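Local coordinates for protein RickCE (Rickettsia bellii, PDB 5HAM) that probably acts as a deubiquitinase, a CE-clan cysteine protease effector that cuts ubiquitin from modified proteins, at residues Ala60-Gln63 / Glu64-Ile68; Gly110-Gln113 / Gln114-Glu118; Gln178-Pro181 / Lys182-Asp185; Phe214-Asp217 / Asn218-Ile222. One frame throughout, in Å; residues are numbered along the deposited sequence.

Contact 1: Ala60-Gln63 / Glu64-Ile68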
loop_
_atom_site.group_PDB
_atom_site.type_symbol
_atom_site.label_atom_id
_atom_site.label_comp_id
_atom_site.label_asym_id
_atom_site.label_seq_id
_atom_site.Cartn_x
_atom_site.Cartn_y
_atom_site.Cartn_z
ATOM N N ALA A 60 -16.566 -6.005 29.020
ATOM C CA ALA A 60 -17.587 -7.039 28.993
ATOM C C ALA A 60 -17.848 -7.557 27.583
ATOM O O ALA A 60 -17.840 -8.767 27.362
ATOM C CB ALA A 60 -18.885 -6.529 29.622
ATOM N N GLU A 61 -18.072 -6.664 26.624
ATOM C CA GLU A 61 -18.333 -7.126 25.266
ATOM C C GLU A 61 -17.107 -7.828 24.657
ATOM O O GLU A 61 -17.243 -8.814 23.924
ATOM C CB GLU A 61 -18.863 -5.988 24.375
ATOM C CG GLU A 61 -17.833 -4.939 23.966
ATOM C CD GLU A 61 -18.451 -3.649 23.418
ATOM O OE1 GLU A 61 -19.535 -3.245 23.901
ATOM O OE2 GLU A 61 -17.842 -3.036 22.509
ATOM N N VAL A 62 -15.912 -7.344 24.992
ATOM C CA VAL A 62 -14.694 -7.947 24.471
ATOM C C VAL A 62 -14.590 -9.391 24.934
ATOM O O VAL A 62 -14.296 -10.289 24.145
ATOM C CB VAL A 62 -13.429 -7.182 24.923
ATOM C CG1 VAL A 62 -12.206 -8.017 24.688
ATOM C CG2 VAL A 62 -13.322 -5.857 24.185
ATOM N N GLN A 63 -14.859 -9.602 26.216
ATOM C CA GLN A 63 -14.747 -10.916 26.824
ATOM C C GLN A 63 -15.762 -11.890 26.219
ATOM O O GLN A 63 -15.527 -13.106 26.172
ATOM C CB GLN A 63 -14.930 -10.805 28.340
ATOM C CG GLN A 63 -13.710 -10.239 29.045
ATOM C CD GLN A 63 -13.940 -9.940 30.530
ATOM O OE1 GLN A 63 -15.072 -9.964 31.028
ATOM N NE2 GLN A 63 -12.854 -9.655 31.239
ATOM N N GLU A 64 -16.880 -11.346 25.749
ATOM C CA GLU A 64 -17.921 -12.152 25.135
ATOM C C GLU A 64 -17.506 -12.515 23.716
ATOM O O GLU A 64 -17.695 -13.640 23.272
ATOM C CB GLU A 64 -19.260 -11.406 25.136
ATOM C CG GLU A 64 -20.252 -11.937 26.142
ATOM C CD GLU A 64 -20.675 -13.372 25.843
ATOM O OE1 GLU A 64 -20.696 -13.771 24.651
ATOM O OE2 GLU A 64 -20.980 -14.102 26.809
ATOM N N THR A 65 -16.940 -11.542 23.016
ATOM C CA THR A 65 -16.405 -11.757 21.691
ATOM C C THR A 65 -15.408 -12.896 21.684
ATOM O O THR A 65 -15.494 -13.803 20.855
ATOM C CB THR A 65 -15.667 -10.528 21.224
ATOM O OG1 THR A 65 -16.589 -9.444 21.132
ATOM C CG2 THR A 65 -15.038 -10.783 19.879
ATOM N N ILE A 66 -14.462 -12.834 22.619
ATOM C CA ILE A 66 -13.455 -13.867 22.774
ATOM C C ILE A 66 -14.139 -15.211 22.837
ATOM O O ILE A 66 -13.732 -16.151 22.166
ATOM C CB ILE A 66 -12.634 -13.657 24.052
ATOM C CG1 ILE A 66 -11.672 -12.482 23.874
ATOM C CG2 ILE A 66 -11.860 -14.908 24.419
ATOM C CD1 ILE A 66 -10.866 -12.198 25.122
ATOM N N LYS A 67 -15.203 -15.281 23.629
ATOM C CA LYS A 67 -15.967 -16.510 23.773
ATOM C C LYS A 67 -16.618 -16.982 22.463
ATOM O O LYS A 67 -16.737 -18.181 22.229
ATOM C CB LYS A 67 -16.994 -16.366 24.894
ATOM C CG LYS A 67 -16.396 -16.550 26.273
ATOM C CD LYS A 67 -17.437 -16.439 27.379
ATOM C CE LYS A 67 -18.052 -15.050 27.390
ATOM N NZ LYS A 67 -18.700 -14.701 28.681
ATOM N N ILE A 68 -17.008 -16.048 21.601
ATOM C CA ILE A 68 -17.633 -16.412 20.334
ATOM C C ILE A 68 -16.595 -16.568 19.223
ATOM O O ILE A 68 -16.658 -17.517 18.439
ATOM C CB ILE A 68 -18.678 -15.364 19.895
ATOM C CG1 ILE A 68 -19.801 -15.260 20.923
ATOM C CG2 ILE A 68 -19.234 -15.698 18.507
ATOM C CD1 ILE A 68 -20.622 -16.507 21.049
#
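Ala60-Gln63 hands its carbonyls to the amides of Glu64-Ile68 in the i to i+4 pattern of an alpha-helix, here the later turns of helix 52-69. The quality of these bonds varies along the turn. Ile66 N meets Val62 O at 3.0 Å and almost straight, whereas Glu64 N reaches Ala60 O at 3.2 Å with its N-H bent to 139°, and Lys67 N makes just a weak bond of 3.4 Å to Gln63 O.

Glu61 O carries more than its usual share. Thr65 N bonds to it at 2.9 Å, and Thr65 OG1 donates to it as well, also at 2.9 Å, coming from above the carbonyl plane, 38° out of it. The threonine can do this because OG1 stands beside its own backbone N and anti to its carbonyl carbon (chi1 -63°), so that the hydroxyl hangs back over the preceding turn. A weak third donor, Glu64 N, turns to the same oxygen.

On another side of the helix Val62 CG1 and Ile66 CD1 come within 4.4 Å, one turn apart. Both residues pack on helix 75-93, Val62 against Arg88 and Leu92, Ile66 against Ala85 and Glu89, while Gln63 NE2 makes a weak hydrogen bond to Glu89 OE2. This is the seam between two helices, far from the centre of the chain. Lys67 bends at chi3 and folds back along the helix, its CE passing 3.4 Å from Gln63 O before NZ closes a salt bridge of 3.0 Å with Glu64 OE2.

Contact 2: Gly110-Gln113 / Gln114-Glu118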
loop_
_atom_site.group_PDB
_atom_site.type_symbol
_atom_site.label_atom_id
_atom_site.label_comp_id
_atom_site.label_asym_id
_atom_site.label_seq_id
_atom_site.Cartn_x
_atom_site.Cartn_y
_atom_site.Cartn_z
ATOM N N GLY A 110 -0.551 7.795 12.557
ATOM C CA GLY A 110 -1.476 8.057 11.471
ATOM C C GLY A 110 -1.220 9.423 10.851
ATOM O O GLY A 110 -1.305 9.602 9.641
ATOM N N GLU A 111 -0.896 10.397 11.694
ATOM C CA GLU A 111 -0.587 11.734 11.219
ATOM C C GLU A 111 0.731 11.751 10.435
ATOM O O GLU A 111 0.829 12.379 9.382
ATOM C CB GLU A 111 -0.545 12.703 12.404
ATOM C CG GLU A 111 -1.923 12.914 13.025
ATOM C CD GLU A 111 -1.885 13.475 14.440
ATOM O OE1 GLU A 111 -0.848 14.056 14.824
ATOM O OE2 GLU A 111 -2.902 13.330 15.164
ATOM N N ALA A 112 1.726 11.025 10.940
ATOM C CA ALA A 112 3.015 10.895 10.266
ATOM C C ALA A 112 2.845 10.276 8.890
ATOM O O ALA A 112 3.329 10.818 7.885
ATOM C CB ALA A 112 3.952 10.042 11.097
ATOM N N GLN A 113 2.164 9.135 8.864
ATOM C CA GLN A 113 1.814 8.435 7.627
ATOM C C GLN A 113 1.164 9.321 6.543
ATOM O O GLN A 113 1.575 9.282 5.366
ATOM C CB GLN A 113 0.936 7.217 7.935
ATOM C CG GLN A 113 0.504 6.430 6.705
ATOM C CD GLN A 113 -0.113 5.081 7.068
ATOM O OE1 GLN A 113 -0.777 4.949 8.090
ATOM N NE2 GLN A 113 0.136 4.070 6.244
ATOM N N GLN A 114 0.174 10.130 6.920
ATOM C CA GLN A 114 -0.459 10.975 5.916
ATOM C C GLN A 114 0.443 12.129 5.473
ATOM O O GLN A 114 0.462 12.485 4.299
ATOM C CB GLN A 114 -1.888 11.407 6.298
ATOM C CG GLN A 114 -2.034 12.671 7.108
ATOM C CD GLN A 114 -3.437 12.820 7.728
ATOM O OE1 GLN A 114 -4.406 12.193 7.282
ATOM N NE2 GLN A 114 -3.538 13.649 8.773
ATOM N N GLN A 115 1.243 12.673 6.381
ATOM C CA GLN A 115 2.219 13.690 5.963
ATOM C C GLN A 115 3.353 13.129 5.091
ATOM O O GLN A 115 3.817 13.799 4.162
ATOM C CB GLN A 115 2.789 14.453 7.157
ATOM C CG GLN A 115 3.712 15.605 6.752
ATOM C CD GLN A 115 3.081 16.568 5.738
ATOM O OE1 GLN A 115 3.556 16.696 4.604
ATOM N NE2 GLN A 115 2.021 17.262 6.153
ATOM N N ILE A 116 3.785 11.902 5.386
ATOM C CA ILE A 116 4.852 11.261 4.620
ATOM C C ILE A 116 4.313 10.911 3.238
ATOM O O ILE A 116 5.002 11.116 2.233
ATOM C CB ILE A 116 5.476 10.017 5.365
ATOM C CG1 ILE A 116 6.373 10.470 6.520
ATOM C CG2 ILE A 116 6.337 9.180 4.437
ATOM C CD1 ILE A 116 6.515 9.434 7.642
ATOM N N ASN A 117 3.067 10.428 3.186
ATOM C CA ASN A 117 2.420 10.145 1.900
ATOM C C ASN A 117 2.352 11.389 1.024
ATOM O O ASN A 117 2.684 11.338 -0.149
ATOM C CB ASN A 117 1.014 9.553 2.069
ATOM C CG ASN A 117 1.033 8.091 2.518
ATOM O OD1 ASN A 117 2.047 7.411 2.421
ATOM N ND2 ASN A 117 -0.103 7.603 2.989
ATOM N N GLU A 118 1.936 12.514 1.589
ATOM C CA GLU A 118 1.985 13.768 0.836
ATOM C C GLU A 118 3.406 14.152 0.391
ATOM O O GLU A 118 3.610 14.592 -0.738
ATOM C CB GLU A 118 1.373 14.915 1.633
ATOM C CG GLU A 118 -0.112 14.819 1.799
ATOM C CD GLU A 118 -0.647 15.914 2.683
ATOM O OE1 GLU A 118 0.172 16.686 3.215
ATOM O OE2 GLU A 118 -1.879 16.003 2.853
HETATM O O HOH W 1 -0.940 14.983 9.201
#
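The Gln113 and Asn117 side chains lie side by side one turn apart on helix 96-130, an i to i+4 pair pointing the same way with their amide planes 51° apart. One face of the Asn117 amide is taken by Gln113 O, which sits almost straight above CG at 3.1 Å; the angle is too poor for ND2 to bond to it. The aliphatic part of Gln113 fills in beside, its CG 3.9 Å from Asn117 ND2. Both amides find their partner in Thr34: Gln113 NE2 bonds to its OG1 and Asn117 ND2 to its O, so the pair ties this long helix to the end of strand 27-34.

Underneath runs regular helical bonding, with Ile116 N 2.8 Å from Ala112 O and Asn117 N 2.9 Å from Gln113 O. Away from the amides, Ile116 CD1 leans back to 4.3 Å from Ala112 CB.

Gln114 holds its CG between its own N and carbonyl carbon (chi1 88°) and stretches its chain back toward the preceding turn. There a water accepts from Gln114 NE2 at 3.0 Å and donates to Glu111 O at 3.2 Å.

Contact 3: Gln178-Pro181 / Lys182-Asp185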
loop_
_atom_site.group_PDB
_atom_site.type_symbol
_atom_site.label_atom_id
_atom_site.label_comp_id
_atom_site.label_asym_id
_atom_site.label_seq_id
_atom_site.Cartn_x
_atom_site.Cartn_y
_atom_site.Cartn_z
ATOM N N GLN A 178 -11.820 5.851 -2.131
ATOM C CA GLN A 178 -11.168 6.925 -2.874
ATOM C C GLN A 178 -10.019 7.529 -2.089
ATOM O O GLN A 178 -9.650 8.686 -2.284
ATOM C CB GLN A 178 -12.188 7.997 -3.302
ATOM C CG GLN A 178 -13.197 7.463 -4.308
ATOM C CD GLN A 178 -14.378 8.386 -4.526
ATOM O OE1 GLN A 178 -14.230 9.604 -4.571
ATOM N NE2 GLN A 178 -15.563 7.807 -4.655
ATOM N N LYS A 179 -9.437 6.729 -1.208
ATOM C CA LYS A 179 -8.333 7.200 -0.400
ATOM C C LYS A 179 -7.180 7.797 -1.223
ATOM O O LYS A 179 -6.680 8.868 -0.901
ATOM C CB LYS A 179 -7.873 6.125 0.607
ATOM C CG LYS A 179 -7.228 4.858 0.075
ATOM C CD LYS A 179 -7.185 3.793 1.200
ATOM C CE LYS A 179 -6.509 2.514 0.776
ATOM N NZ LYS A 179 -6.865 1.307 1.567
ATOM N N LEU A 180 -6.792 7.139 -2.309
ATOM C CA LEU A 180 -5.690 7.648 -3.139
ATOM C C LEU A 180 -6.041 8.948 -3.923
ATOM O O LEU A 180 -5.283 9.935 -3.894
ATOM C CB LEU A 180 -5.124 6.531 -4.049
ATOM C CG LEU A 180 -4.094 6.919 -5.115
ATOM C CD1 LEU A 180 -2.900 7.642 -4.487
ATOM C CD2 LEU A 180 -3.635 5.690 -5.882
ATOM N N PRO A 181 -7.186 8.959 -4.623
ATOM C CA PRO A 181 -7.575 10.225 -5.248
ATOM C C PRO A 181 -7.751 11.348 -4.237
ATOM O O PRO A 181 -7.461 12.482 -4.586
ATOM C CB PRO A 181 -8.911 9.883 -5.921
ATOM C CG PRO A 181 -8.744 8.455 -6.295
ATOM C CD PRO A 181 -7.976 7.831 -5.142
ATOM N N LYS A 182 -8.204 11.040 -3.022
ATOM C CA LYS A 182 -8.273 12.049 -1.966
ATOM C C LYS A 182 -6.878 12.570 -1.613
ATOM O O LYS A 182 -6.703 13.756 -1.322
ATOM C CB LYS A 182 -8.950 11.509 -0.696
ATOM C CG LYS A 182 -10.448 11.216 -0.823
ATOM C CD LYS A 182 -11.140 12.104 -1.853
ATOM C CE LYS A 182 -12.596 11.673 -2.100
ATOM N NZ LYS A 182 -13.184 12.343 -3.308
ATOM N N LEU A 183 -5.886 11.682 -1.626
ATOM C CA LEU A 183 -4.522 12.096 -1.331
ATOM C C LEU A 183 -4.004 12.982 -2.449
ATOM O O LEU A 183 -3.427 14.031 -2.198
ATOM C CB LEU A 183 -3.606 10.890 -1.171
ATOM C CG LEU A 183 -2.122 11.218 -0.983
ATOM C CD1 LEU A 183 -1.883 11.993 0.327
ATOM C CD2 LEU A 183 -1.309 9.933 -1.025
ATOM N N ILE A 184 -4.228 12.554 -3.682
ATOM C CA ILE A 184 -3.720 13.283 -4.839
ATOM C C ILE A 184 -4.278 14.695 -4.835
ATOM O O ILE A 184 -3.544 15.673 -4.998
ATOM C CB ILE A 184 -4.077 12.571 -6.159
ATOM C CG1 ILE A 184 -3.318 11.243 -6.276
ATOM C CG2 ILE A 184 -3.795 13.470 -7.353
ATOM C CD1 ILE A 184 -3.707 10.415 -7.497
ATOM N N ASP A 185 -5.576 14.809 -4.604
ATOM C CA ASP A 185 -6.190 16.135 -4.579
ATOM C C ASP A 185 -5.769 16.975 -3.361
ATOM O O ASP A 185 -5.611 18.181 -3.472
ATOM C CB ASP A 185 -7.713 16.068 -4.700
ATOM C CG ASP A 185 -8.330 17.455 -4.847
ATOM O OD1 ASP A 185 -8.315 18.008 -5.970
ATOM O OD2 ASP A 185 -8.800 18.010 -3.833
#
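Helix 175-188 is the crossover helix of a beta-alpha-beta unit in the catalytic domain, joining the neighbouring parallel strands 160-166 and 196-199, and Gln178-Pro181 with Lys182-Asp185 spans two of its turns. The helix is kinked here: neither Leu180 N nor Pro181 N bonds to the turn before, and Pro181 has no N-H to give. From Lys182 on the bonding is regular, with Lys182 N 2.9 Å from Gln178 O and Ile184 N 2.8 Å from Leu180 O. Pro181 still serves as an acceptor, taking Asp185 N on its O at 3.0 Å.

The inner side is apolar. Leu180 and Ile184 cross obliquely, CD1 of the leucine lying 4.0 Å from CG1 of the isoleucine, and the same CD1 is 4.4 Å from Leu183 CD2. Leu180 holds CG anti to its backbone N (chi1 172°), which swings its methyl end forward to the next turn. These side chains fill the layer between sheet and helices: Leu180 rests on Phe165, Ile184 on Leu163 of the same strand and on Leu121 of helix 96-130. Lys179 takes no part in this packing; its NZ makes a salt bridge with Asp176.

The outer side belongs to Gln178 and Lys182. A chi1 of -68° keeps Lys182 CG beside its own backbone N, where it lies 3.0 Å from Gln178 O. The bend at chi2 then turns the rest of the lysine toward the glutamine, bringing CE slantwise over that chain, 3.9 Å from Gln178 CB. NZ donates to Gln178 OE1 at 3.2 Å, tilted 23° from the amide's carbonyl plane.

Contact 4: Phe214-Asp217 / Asn218-Ile222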
loop_
_atom_site.group_PDB
_atom_site.type_symbol
_atom_site.label_atom_id
_atom_site.label_comp_id
_atom_site.label_asym_id
_atom_site.label_seq_id
_atom_site.Cartn_x
_atom_site.Cartn_y
_atom_site.Cartn_z
ATOM N N PHE A 214 3.447 -7.717 -10.471
ATOM C CA PHE A 214 2.924 -6.814 -11.497
ATOM C C PHE A 214 3.131 -5.327 -11.208
ATOM O O PHE A 214 3.262 -4.521 -12.139
ATOM C CB PHE A 214 1.450 -7.107 -11.772
ATOM C CG PHE A 214 1.241 -8.301 -12.640
ATOM C CD1 PHE A 214 1.315 -8.186 -14.021
ATOM C CD2 PHE A 214 0.999 -9.550 -12.074
ATOM C CE1 PHE A 214 1.138 -9.276 -14.835
ATOM C CE2 PHE A 214 0.828 -10.657 -12.878
ATOM C CZ PHE A 214 0.899 -10.521 -14.272
ATOM N N THR A 215 3.129 -4.956 -9.929
ATOM C CA THR A 215 3.492 -3.606 -9.540
ATOM C C THR A 215 4.835 -3.242 -10.162
ATOM O O THR A 215 5.004 -2.166 -10.724
ATOM C CB THR A 215 3.589 -3.480 -8.009
ATOM O OG1 THR A 215 2.269 -3.452 -7.455
ATOM C CG2 THR A 215 4.325 -2.198 -7.610
ATOM N N VAL A 216 5.784 -4.163 -10.081
ATOM C CA VAL A 216 7.109 -3.899 -10.598
ATOM C C VAL A 216 7.063 -3.785 -12.114
ATOM O O VAL A 216 7.574 -2.828 -12.691
ATOM C CB VAL A 216 8.107 -5.013 -10.181
ATOM C CG1 VAL A 216 9.426 -4.911 -10.986
ATOM C CG2 VAL A 216 8.346 -4.988 -8.652
ATOM N N ASP A 217 6.447 -4.764 -12.756
ATOM C CA ASP A 217 6.403 -4.772 -14.208
ATOM C C ASP A 217 5.616 -3.581 -14.776
ATOM O O ASP A 217 6.060 -2.944 -15.740
ATOM C CB ASP A 217 5.838 -6.087 -14.717
ATOM C CG ASP A 217 6.210 -6.350 -16.166
ATOM O OD1 ASP A 217 7.355 -6.793 -16.415
ATOM O OD2 ASP A 217 5.353 -6.123 -17.048
ATOM N N ASN A 218 4.472 -3.273 -14.172
ATOM C CA ASN A 218 3.667 -2.128 -14.613
ATOM C C ASN A 218 4.423 -0.818 -14.443
ATOM O O ASN A 218 4.471 -0.005 -15.365
ATOM C CB ASN A 218 2.316 -2.055 -13.883
ATOM C CG ASN A 218 1.447 -3.266 -14.155
ATOM O OD1 ASN A 218 1.580 -3.908 -15.196
ATOM N ND2 ASN A 218 0.549 -3.585 -13.226
ATOM N N GLY A 219 5.029 -0.623 -13.273
ATOM C CA GLY A 219 5.752 0.608 -12.986
ATOM C C GLY A 219 6.856 0.857 -13.991
ATOM O O GLY A 219 6.958 1.934 -14.570
ATOM N N ILE A 220 7.671 -0.161 -14.216
ATOM C CA ILE A 220 8.715 -0.106 -15.229
ATOM C C ILE A 220 8.176 0.222 -16.620
ATOM O O ILE A 220 8.695 1.104 -17.313
ATOM C CB ILE A 220 9.439 -1.442 -15.289
ATOM C CG1 ILE A 220 10.196 -1.658 -13.987
ATOM C CG2 ILE A 220 10.387 -1.480 -16.462
ATOM C CD1 ILE A 220 10.792 -3.010 -13.883
ATOM N N LYS A 221 7.118 -0.474 -17.021
ATOM C CA LYS A 221 6.561 -0.251 -18.350
ATOM C C LYS A 221 5.933 1.127 -18.517
ATOM O O LYS A 221 6.219 1.827 -19.482
ATOM C CB LYS A 221 5.594 -1.369 -18.745
ATOM C CG LYS A 221 6.318 -2.461 -19.514
ATOM C CD LYS A 221 5.754 -3.816 -19.237
ATOM C CE LYS A 221 6.508 -4.863 -20.029
ATOM N NZ LYS A 221 5.866 -6.182 -19.843
ATOM N N ILE A 222 5.100 1.517 -17.560
ATOM C CA ILE A 222 4.483 2.823 -17.573
ATOM C C ILE A 222 5.540 3.918 -17.544
ATOM O O ILE A 222 5.451 4.881 -18.300
ATOM C CB ILE A 222 3.546 2.996 -16.384
ATOM C CG1 ILE A 222 2.406 1.978 -16.462
ATOM C CG2 ILE A 222 2.990 4.402 -16.361
ATOM C CD1 ILE A 222 1.550 1.916 -15.187
HETATM O O HOH W 2 2.987 -4.771 -17.342
#
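Asp217 and Lys221, one turn apart on helix 211-223, form an i to i+4 salt bridge in which NZ lies 2.8 Å from OD2. The carboxylate offers the lone pair of OD2 on the side of its other oxygen. Asp217 sets its CG anti to the backbone N (chi1 -160°), leading the acid forward along the helix; Lys221 comes across it with a strained-looking start (chi1 -93°, chi2 146°) and an extended end, so that its CD also brushes OD2 at 3.2 Å.

A water donates to Asp217 OD2 and to Asn218 OD1, both at 2.7 Å, linking the acid to the next side chain. Asn218 lays one face of its amide over Phe214 O, with CG 3.0 Å from that oxygen. Its ND2 bonds to Gln204 OE1 instead, while Asn218 N keeps the regular helix bond to Phe214 O at 2.7 Å.

Val216 and Ile220 run side by side, CG1 against CD1 at 3.7 Å. Around them the helix is boxed in: Val216 and Ile220 meet Leu17 and Leu18 of helix 11-20, Phe214 and Asp217 touch Leu242 of helix 238-251, and Thr215 and Asn218 lie on Val149 of strand 147-155.

In the fold
Contacts 2 and 3 are the only two of the four that touch: Leu183 on the crossover helix meets helix 96-130, its CD1 3.6 Å from Glu118 CG and its CD2 3.9 Å from Asn117 CB, with a salt bridge from Glu118 to Lys186 close by. Contact 4 lies about 21 Å from contact 3, centre to centre, within the same catalytic domain. Its helix starts at Cys211, probably the nucleophile, as CE-clan proteases place theirs at such a helix start; Thr215 OG1 bonds to Cys211 O. Contact 1 stands apart in the helical region, its centre 34 Å from that of contact 2 and 45 Å from that of contact 4.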